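Local coordinates for OLD nuclease (PDB 6P74), which degrades linear or supercoiled double-stranded DNA from 5' to 3', nicks and linearises circular DNA, and has a DNA-stimulated ATPase activity, at the interface of chains A and B. Coordinates in Å, arbitrary orientation; residue numbers count along the deposited sequence, not the author numbering. Chains: chain A/B, Putative ATP-dependent endonuclease of the OLD family.

Contact 1: the interface of chains A and B. Residues chain A 156, 159, 233, 255, 258-259, 262; chain B 192, 196, 219.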
loop_
_atom_site.group_PDB
_atom_site.type_symbol
_atom_site.label_atom_id
_atom_site.label_comp_id
_atom_site.label_asym_id
_atom_site.label_seq_id
_atom_site.Cartn_x
_atom_site.Cartn_y
_atom_site.Cartn_z
ATOM N N LEU A 156 17.470 3.059 13.570
ATOM C CA LEU A 156 18.875 3.343 13.830
ATOM C C LEU A 156 19.031 4.695 14.517
ATOM O O LEU A 156 19.843 4.846 15.440
ATOM C CB LEU A 156 19.656 3.301 12.521
ATOM C CG LEU A 156 21.175 3.361 12.639
ATOM C CD1 LEU A 156 21.716 2.222 13.525
ATOM C CD2 LEU A 156 21.749 3.282 11.244
ATOM N N LEU A 159 18.802 4.384 18.056
ATOM C CA LEU A 159 19.992 3.750 18.621
ATOM C C LEU A 159 21.104 4.767 18.872
ATOM O O LEU A 159 21.779 4.718 19.911
ATOM C CB LEU A 159 20.488 2.634 17.699
ATOM C CG LEU A 159 21.712 1.837 18.167
ATOM C CD1 LEU A 159 21.434 1.062 19.449
ATOM C CD2 LEU A 159 22.202 0.881 17.076
ATOM N N LEU A 233 23.825 1.722 8.211
ATOM C CA LEU A 233 24.631 0.516 8.116
ATOM C C LEU A 233 24.815 0.168 6.643
ATOM O O LEU A 233 23.872 0.252 5.853
ATOM C CB LEU A 233 23.973 -0.649 8.852
ATOM C CG LEU A 233 24.175 -0.798 10.360
ATOM C CD1 LEU A 233 25.583 -0.430 10.761
ATOM C CD2 LEU A 233 23.142 0.001 11.127
ATOM N N ILE A 255 21.095 -7.523 9.875
ATOM C CA ILE A 255 21.516 -6.262 10.479
ATOM C C ILE A 255 20.451 -5.729 11.431
ATOM O O ILE A 255 20.767 -5.098 12.450
ATOM C CB ILE A 255 21.869 -5.251 9.378
ATOM C CG1 ILE A 255 23.173 -5.672 8.693
ATOM C CG2 ILE A 255 21.958 -3.820 9.950
ATOM C CD1 ILE A 255 23.577 -4.747 7.590
ATOM N N GLY A 258 20.949 -7.379 14.646
ATOM C CA GLY A 258 22.095 -6.775 15.303
ATOM C C GLY A 258 21.753 -5.443 15.949
ATOM O O GLY A 258 22.266 -5.114 17.025
ATOM N N ILE A 259 20.880 -4.654 15.306
ATOM C CA ILE A 259 20.479 -3.382 15.907
ATOM C C ILE A 259 19.749 -3.634 17.217
ATOM O O ILE A 259 20.030 -2.995 18.236
ATOM C CB ILE A 259 19.626 -2.547 14.931
ATOM C CG1 ILE A 259 20.500 -1.919 13.840
ATOM C CG2 ILE A 259 18.909 -1.410 15.668
ATOM C CD1 ILE A 259 19.721 -1.631 12.591
ATOM N N ALA A 262 22.071 -4.489 19.904
ATOM C CA ALA A 262 22.749 -3.336 20.489
ATOM C C ALA A 262 21.835 -2.611 21.484
ATOM O O ALA A 262 22.283 -2.209 22.563
ATOM C CB ALA A 262 23.233 -2.388 19.395
ATOM N N ILE B 192 29.139 -0.045 19.435
ATOM C CA ILE B 192 27.814 -0.254 18.878
ATOM C C ILE B 192 27.912 -0.901 17.509
ATOM O O ILE B 192 27.167 -1.832 17.191
ATOM C CB ILE B 192 27.048 1.071 18.821
ATOM C CG1 ILE B 192 26.831 1.601 20.231
ATOM C CG2 ILE B 192 25.726 0.881 18.078
ATOM C CD1 ILE B 192 26.084 2.911 20.278
ATOM N N ILE B 196 26.491 -4.679 16.347
ATOM C CA ILE B 196 25.649 -4.891 15.171
ATOM C C ILE B 196 26.294 -5.899 14.219
ATOM O O ILE B 196 25.696 -6.924 13.864
ATOM C CB ILE B 196 25.364 -3.554 14.464
ATOM C CG1 ILE B 196 24.645 -2.597 15.408
ATOM C CG2 ILE B 196 24.546 -3.782 13.180
ATOM C CD1 ILE B 196 24.289 -1.244 14.776
ATOM N N PHE B 219 29.120 1.514 9.903
ATOM C CA PHE B 219 28.474 2.802 9.720
ATOM C C PHE B 219 29.116 3.579 8.565
ATOM O O PHE B 219 30.235 3.291 8.130
ATOM C CB PHE B 219 28.571 3.625 11.004
ATOM C CG PHE B 219 27.657 3.162 12.114
ATOM C CD1 PHE B 219 26.305 2.955 11.887
ATOM C CD2 PHE B 219 28.156 2.967 13.399
ATOM C CE1 PHE B 219 25.461 2.538 12.926
ATOM C CE2 PHE B 219 27.324 2.558 14.434
ATOM C CZ PHE B 219 25.976 2.355 14.204
#
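In the dimerization domain of this homodimer, strand 232-235 of chain A pairs with strand 217-220 of chain B through an antiparallel bridge between A:Leu233 and B:Phe219, and helix 187-205 of chain B packs alongside. The key side chain from that helix is B:Ile196, with 81 Å² of its surface hidden by chain A. Its CG1 is anti to the carbonyl carbon (chi1 -60°) and its chain is extended, which carries CD1 in among residues of the partner. There CD1 meets the tip of A:Leu159 at CD2, 3.8 Å away, and the tip of A:Leu233 at CD2, 4.0 Å away. The A:Ile259 side chain runs alongside that of B:Ile196. Behind, helix 246-266 of chain A, from the C-terminal part of the ATPase domain, comes close at A:Gly258, whose lack of a side chain probably allows it: its CA is 4.0 Å from CA of B:Ile196. One turn earlier, B:Ile192 and A:Leu159 run past one another head to tail, CG2 to CD2 at 3.7 Å. No polar bond crosses this patch. The B:Phe219 side chain lies alongside A:Leu233, CD1 to CD1 at 3.6 Å. At the ring's edge, in its plane, CD1 of A:Leu156 sits 3.8 Å from CE1 of B:Phe219.

Contact 2: the interface of chains A and B. Residues chain A 250-251, 254-255; chain B 200, 203-204.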
loop_
_atom_site.group_PDB
_atom_site.type_symbol
_atom_site.label_atom_id
_atom_site.label_comp_id
_atom_site.label_asym_id
_atom_site.label_seq_id
_atom_site.Cartn_x
_atom_site.Cartn_y
_atom_site.Cartn_z
ATOM N N GLY A 250 18.361 -11.051 3.180
ATOM C CA GLY A 250 18.774 -11.741 4.390
ATOM C C GLY A 250 19.803 -10.958 5.186
ATOM O O GLY A 250 19.751 -10.918 6.417
ATOM N N ILE A 251 20.750 -10.324 4.493
ATOM C CA ILE A 251 21.752 -9.513 5.175
ATOM C C ILE A 251 21.083 -8.363 5.914
ATOM O O ILE A 251 21.430 -8.056 7.061
ATOM C CB ILE A 251 22.797 -9.005 4.166
ATOM C CG1 ILE A 251 23.656 -10.159 3.656
ATOM C CG2 ILE A 251 23.667 -7.905 4.781
ATOM C CD1 ILE A 251 24.670 -9.709 2.640
ATOM N N ALA A 254 19.471 -9.615 8.975
ATOM C CA ALA A 254 20.484 -9.891 9.980
ATOM C C ALA A 254 20.957 -8.602 10.645
ATOM O O ALA A 254 21.183 -8.570 11.859
ATOM C CB ALA A 254 21.653 -10.649 9.345
ATOM N N ILE A 255 21.095 -7.523 9.875
ATOM C CA ILE A 255 21.516 -6.262 10.479
ATOM C C ILE A 255 20.451 -5.729 11.431
ATOM O O ILE A 255 20.767 -5.098 12.450
ATOM C CB ILE A 255 21.869 -5.251 9.378
ATOM C CG1 ILE A 255 23.173 -5.672 8.693
ATOM C CG2 ILE A 255 21.958 -3.820 9.950
ATOM C CD1 ILE A 255 23.577 -4.747 7.590
ATOM N N ALA B 200 24.850 -9.597 13.346
ATOM C CA ALA B 200 24.418 -9.895 11.986
ATOM C C ALA B 200 25.204 -11.057 11.380
ATOM O O ALA B 200 24.630 -11.911 10.692
ATOM C CB ALA B 200 24.546 -8.650 11.110
ATOM N N MET B 203 23.934 -14.283 12.842
ATOM C CA MET B 203 22.667 -14.637 12.214
ATOM C C MET B 203 22.888 -15.189 10.811
ATOM O O MET B 203 22.176 -16.098 10.380
ATOM C CB MET B 203 21.723 -13.434 12.152
ATOM C CG MET B 203 21.378 -12.791 13.476
ATOM S SD MET B 203 20.791 -13.903 14.776
ATOM C CE MET B 203 22.322 -14.403 15.527
ATOM N N LEU B 204 23.847 -14.629 10.070
ATOM C CA LEU B 204 24.100 -15.085 8.707
ATOM C C LEU B 204 24.816 -16.414 8.699
ATOM O O LEU B 204 24.641 -17.203 7.764
ATOM C CB LEU B 204 24.922 -14.057 7.925
ATOM C CG LEU B 204 24.127 -12.809 7.518
ATOM C CD1 LEU B 204 25.008 -11.827 6.768
ATOM C CD2 LEU B 204 22.895 -13.184 6.691
#
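A:Ala254 and B:Ala200 face each other where helix 246-266, in the ABC-type ATPase domain of this class 1 OLD nuclease, runs antiparallel to helix 187-205 of the partner's dimerization domain. The two small residues interlock, each methyl turned toward the other's backbone carbonyl. CB of B:Ala200 lies 3.4 Å from O of A:Ala254, and CB of A:Ala254 lies 3.5 Å from O of B:Ala200. These are packing contacts, and no hydrogen bond joins the two chains here. Beyond the alanine methyl of chain A comes B:Leu204, whose CG is anti to the carbonyl carbon (chi1 -74°). This brings its branch point against A:Ala254, CG to CB at 3.8 Å; chi2 (179°) then directs the two methyls to different neighbours. CD1 leans onto A:Ile251, crossing that side chain at a slant, and touches its CG1 at 3.8 Å. The other methyl, CD2, faces the helix backbone and approaches O of A:Gly250 at 3.9 Å. On the far side of the alanine pair, the B:Ala200 methyl also rests against A:Ile255, its CB 3.9 Å from CA of that residue. B:Met203 takes part through the root of its side chain, with CB 4.0 Å from CB of A:Ala254.

Contact 3: the interface of chains A and B. Residues chain A 167, 172-173, 176-177, 227, 231; chain B 180, 183-184, 221.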
loop_
_atom_site.group_PDB
_atom_site.type_symbol
_atom_site.label_atom_id
_atom_site.label_comp_id
_atom_site.label_asym_id
_atom_site.label_seq_id
_atom_site.Cartn_x
_atom_site.Cartn_y
_atom_site.Cartn_z
ATOM N N PHE A 167 28.248 13.862 21.341
ATOM C CA PHE A 167 29.111 14.286 20.249
ATOM C C PHE A 167 29.603 15.708 20.483
ATOM O O PHE A 167 28.833 16.591 20.873
ATOM C CB PHE A 167 28.363 14.203 18.929
ATOM C CG PHE A 167 29.200 14.556 17.732
ATOM C CD1 PHE A 167 30.385 13.874 17.473
ATOM C CD2 PHE A 167 28.787 15.552 16.848
ATOM C CE1 PHE A 167 31.153 14.191 16.363
ATOM C CE2 PHE A 167 29.543 15.867 15.729
ATOM C CZ PHE A 167 30.729 15.188 15.488
ATOM N N ASN A 172 34.896 20.223 13.617
ATOM C CA ASN A 172 35.880 19.531 12.798
ATOM C C ASN A 172 35.201 18.743 11.685
ATOM O O ASN A 172 35.671 18.732 10.539
ATOM C CB ASN A 172 36.746 18.624 13.670
ATOM C CG ASN A 172 38.216 18.744 13.336
ATOM O OD1 ASN A 172 38.868 17.759 12.989
ATOM N ND2 ASN A 172 38.745 19.968 13.411
ATOM N N PHE A 173 34.077 18.100 11.993
ATOM C CA PHE A 173 33.411 17.292 10.981
ATOM C C PHE A 173 32.947 18.139 9.803
ATOM O O PHE A 173 33.005 17.696 8.649
ATOM C CB PHE A 173 32.227 16.542 11.581
ATOM C CG PHE A 173 31.539 15.673 10.591
ATOM C CD1 PHE A 173 31.977 14.376 10.371
ATOM C CD2 PHE A 173 30.491 16.168 9.826
ATOM C CE1 PHE A 173 31.363 13.578 9.435
ATOM C CE2 PHE A 173 29.872 15.370 8.893
ATOM C CZ PHE A 173 30.308 14.071 8.694
ATOM N N VAL A 176 35.957 18.741 7.367
ATOM C CA VAL A 176 36.352 17.564 6.601
ATOM C C VAL A 176 35.238 17.163 5.643
ATOM O O VAL A 176 35.493 16.789 4.492
ATOM C CB VAL A 176 36.746 16.410 7.532
ATOM C CG1 VAL A 176 37.210 15.221 6.706
ATOM C CG2 VAL A 176 37.847 16.858 8.488
ATOM N N TYR A 177 33.986 17.259 6.091
ATOM C CA TYR A 177 32.863 16.925 5.220
ATOM C C TYR A 177 32.848 17.809 3.968
ATOM O O TYR A 177 32.776 17.302 2.838
ATOM C CB TYR A 177 31.549 17.041 5.994
ATOM C CG TYR A 177 30.344 16.927 5.097
ATOM C CD1 TYR A 177 29.862 15.673 4.700
ATOM C CD2 TYR A 177 29.699 18.066 4.625
ATOM C CE1 TYR A 177 28.777 15.565 3.873
ATOM C CE2 TYR A 177 28.605 17.965 3.791
ATOM C CZ TYR A 177 28.147 16.715 3.420
ATOM O OH TYR A 177 27.061 16.605 2.592
ATOM N N PRO A 227 25.296 15.014 11.980
ATOM C CA PRO A 227 25.727 13.950 11.053
ATOM C C PRO A 227 25.134 12.583 11.366
ATOM O O PRO A 227 24.844 11.814 10.437
ATOM C CB PRO A 227 27.254 13.957 11.210
ATOM C CG PRO A 227 27.470 14.449 12.604
ATOM C CD PRO A 227 26.390 15.468 12.855
ATOM N N LEU A 231 23.709 8.714 9.141
ATOM C CA LEU A 231 24.480 7.487 9.247
ATOM C C LEU A 231 23.591 6.285 8.934
ATOM O O LEU A 231 22.421 6.235 9.319
ATOM C CB LEU A 231 25.082 7.367 10.642
ATOM C CG LEU A 231 26.564 7.083 10.817
ATOM C CD1 LEU A 231 27.454 7.997 9.970
ATOM C CD2 LEU A 231 26.893 7.251 12.281
ATOM N N ALA B 180 36.657 11.920 7.578
ATOM C CA ALA B 180 35.457 12.438 8.223
ATOM C C ALA B 180 34.778 11.368 9.066
ATOM O O ALA B 180 34.279 11.657 10.160
ATOM C CB ALA B 180 34.498 12.994 7.175
ATOM N N LEU B 183 36.189 11.116 12.604
ATOM C CA LEU B 183 35.716 12.078 13.598
ATOM C C LEU B 183 34.453 11.584 14.290
ATOM O O LEU B 183 34.179 11.971 15.434
ATOM C CB LEU B 183 35.453 13.439 12.951
ATOM C CG LEU B 183 36.599 14.438 12.874
ATOM C CD1 LEU B 183 37.844 13.791 12.309
ATOM C CD2 LEU B 183 36.159 15.597 12.011
ATOM N N LEU B 184 33.672 10.742 13.606
ATOM C CA LEU B 184 32.451 10.194 14.183
ATOM C C LEU B 184 32.716 8.964 15.038
ATOM O O LEU B 184 31.989 8.719 16.009
ATOM C CB LEU B 184 31.465 9.830 13.075
ATOM C CG LEU B 184 31.058 10.991 12.181
ATOM C CD1 LEU B 184 29.884 10.572 11.303
ATOM C CD2 LEU B 184 30.731 12.221 13.029
ATOM N N PHE B 221 28.073 7.090 5.456
ATOM C CA PHE B 221 27.036 7.729 4.650
ATOM C C PHE B 221 27.347 7.713 3.160
ATOM O O PHE B 221 26.774 8.513 2.413
ATOM C CB PHE B 221 26.754 9.167 5.095
ATOM C CG PHE B 221 27.876 9.809 5.791
ATOM C CD1 PHE B 221 28.963 10.286 5.078
ATOM C CD2 PHE B 221 27.851 9.952 7.166
ATOM C CE1 PHE B 221 30.020 10.886 5.731
ATOM C CE2 PHE B 221 28.901 10.544 7.832
ATOM C CZ PHE B 221 29.991 11.013 7.113
#
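A:Phe173 lies against B:Leu183, B:Leu184 and B:Phe221. Its CG is anti to the backbone N (chi1 -178°), which sends the ring from helix 170-184 across into chain B. At the root, CB of A:Phe173 stands 4.1 Å from the methyl CD2 of B:Leu183. That same methyl CD2 of B:Leu183 packs close on the helix backbone at CA of A:Phe173, 3.4 Å away. Further out, ring atom CD1 meets CD2 of B:Leu184 at 3.6 Å, the two side chains crossing at a slant. CE1 lies near the carbonyl O of B:Ala180, also at 3.6 Å. The tip, CZ, reaches CZ of B:Phe221 at 3.5 Å. The two rings come together tip to tip with their planes nearly perpendicular, and CZ of B:Phe221 sits at the edge of the A:Phe173 ring, in its plane. One face of A:Phe173 is backed within its own chain by CB of A:Pro227, toward the rim. Around this ring, A:Leu231 places CD1 3.4 Å from CD2 of B:Phe221, and A:Val176 sets CG1 3.5 Å from CB of B:Ala180. In the fold, helix 170-184 of one dimerization domain crosses the same helix of the other at a steep angle, and the dimer's two-fold symmetry repeats the contact with the chains exchanged.

Contact 4: the interface of chains A and B. Residues chain A 57-59, 64; chain B 30-31.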
loop_
_atom_site.group_PDB
_atom_site.type_symbol
_atom_site.label_atom_id
_atom_site.label_comp_id
_atom_site.label_asym_id
_atom_site.label_seq_id
_atom_site.Cartn_x
_atom_site.Cartn_y
_atom_site.Cartn_z
ATOM N N ILE A 57 -9.373 8.062 0.222
ATOM C CA ILE A 57 -10.828 8.184 0.150
ATOM C C ILE A 57 -11.251 7.839 -1.272
ATOM O O ILE A 57 -10.900 8.572 -2.207
ATOM C CB ILE A 57 -11.313 9.592 0.534
ATOM C CG1 ILE A 57 -10.965 9.909 1.984
ATOM C CG2 ILE A 57 -12.808 9.720 0.318
ATOM C CD1 ILE A 57 -9.521 10.274 2.190
ATOM N N PRO A 58 -12.041 6.770 -1.484
ATOM C CA PRO A 58 -12.702 5.992 -0.430
ATOM C C PRO A 58 -12.012 4.691 -0.008
ATOM O O PRO A 58 -12.554 3.993 0.855
ATOM C CB PRO A 58 -14.059 5.673 -1.062
ATOM C CG PRO A 58 -13.805 5.718 -2.594
ATOM C CD PRO A 58 -12.435 6.303 -2.826
ATOM N N GLN A 59 -10.850 4.383 -0.592
ATOM C CA GLN A 59 -10.144 3.118 -0.371
ATOM C C GLN A 59 -10.120 2.652 1.088
ATOM O O GLN A 59 -10.163 1.448 1.360
ATOM C CB GLN A 59 -8.701 3.230 -0.885
ATOM C CG GLN A 59 -8.538 3.219 -2.414
ATOM C CD GLN A 59 -8.309 4.613 -3.018
ATOM O OE1 GLN A 59 -8.938 5.596 -2.614
ATOM N NE2 GLN A 59 -7.402 4.696 -3.991
ATOM N N PHE A 64 -15.698 0.839 0.723
ATOM C CA PHE A 64 -15.550 2.163 0.112
ATOM C C PHE A 64 -16.788 3.020 0.388
ATOM O O PHE A 64 -17.239 3.792 -0.461
ATOM C CB PHE A 64 -15.285 2.068 -1.403
ATOM C CG PHE A 64 -13.919 1.500 -1.786
ATOM C CD1 PHE A 64 -13.078 0.913 -0.846
ATOM C CD2 PHE A 64 -13.484 1.563 -3.113
ATOM C CE1 PHE A 64 -11.835 0.396 -1.223
ATOM C CE2 PHE A 64 -12.246 1.052 -3.493
ATOM C CZ PHE A 64 -11.421 0.468 -2.548
ATOM N N ASN B 30 -11.389 8.353 -7.630
ATOM C CA ASN B 30 -10.499 7.673 -6.695
ATOM C C ASN B 30 -10.991 6.267 -6.376
ATOM O O ASN B 30 -12.150 6.070 -5.988
ATOM C CB ASN B 30 -10.378 8.489 -5.406
ATOM C CG ASN B 30 -9.587 9.762 -5.602
ATOM O OD1 ASN B 30 -8.770 9.857 -6.522
ATOM N ND2 ASN B 30 -9.816 10.740 -4.743
ATOM N N GLY B 31 -10.088 5.292 -6.504
ATOM C CA GLY B 31 -10.419 3.900 -6.296
ATOM C C GLY B 31 -11.000 3.215 -7.508
ATOM O O GLY B 31 -11.259 2.004 -7.457
#
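The carbonyl O of A:Ile57 points into the side chain of B:Asn30, 3.2 Å from its CB and 3.5 Å from its amide nitrogen ND2. Neither approach makes a hydrogen bond, so this is polar surface packed without a bond between the chains. The backbone carbonyl of the same asparagine packs on the neighbouring ring: O of B:Asn30 lies 3.2 Å from CD of A:Pro58. The peptide between A:Ile57 and A:Pro58 is cis, and the proline ring and the preceding carbonyl thus both meet B:Asn30. Next along, A:Gln59 starts with CG anti to the carbonyl carbon (chi1 -74°) and bends at chi2 (102°), which lays its amide beside B:Gly31. NE2 of A:Gln59 is 3.7 Å from N of B:Gly31, too long to be a bond. A:Phe64 supports this loop from within chain A, with the backbone N of A:Gln59 4.1 Å above the centre of its ring. B:Asn30 and B:Gly31 belong to the P-loop, the Walker A motif GPNGAGKT, in which B:Gly31 is expected to contribute to the ATP site. No nucleotide is modelled. The contact lets the A:Ile57 to A:Gln59 loop rest on the partner's nucleotide-binding loop, and may help couple dimer packing to ATP binding.

Contacts 1 and 2 are neighbours on the same helix pair, 246-266 of chain A with 187-205 of chain B, their C-alpha centres about 11 Å apart; they share A:Ile255. Contact 3 extends the same dimerization surface, about 18 Å from contact 1 and 26 Å from contact 2. Contact 4 stands apart, about 39 Å from contacts 1 and 2 and 46 Å from contact 3, where the ATPase domains meet. The centres of the four contacts lie about 43 to 68 Å from A:Arg487, the probable active-site arginine of the Toprim domain, so none touches that end of chain A. Two-fold symmetry repeats every contact.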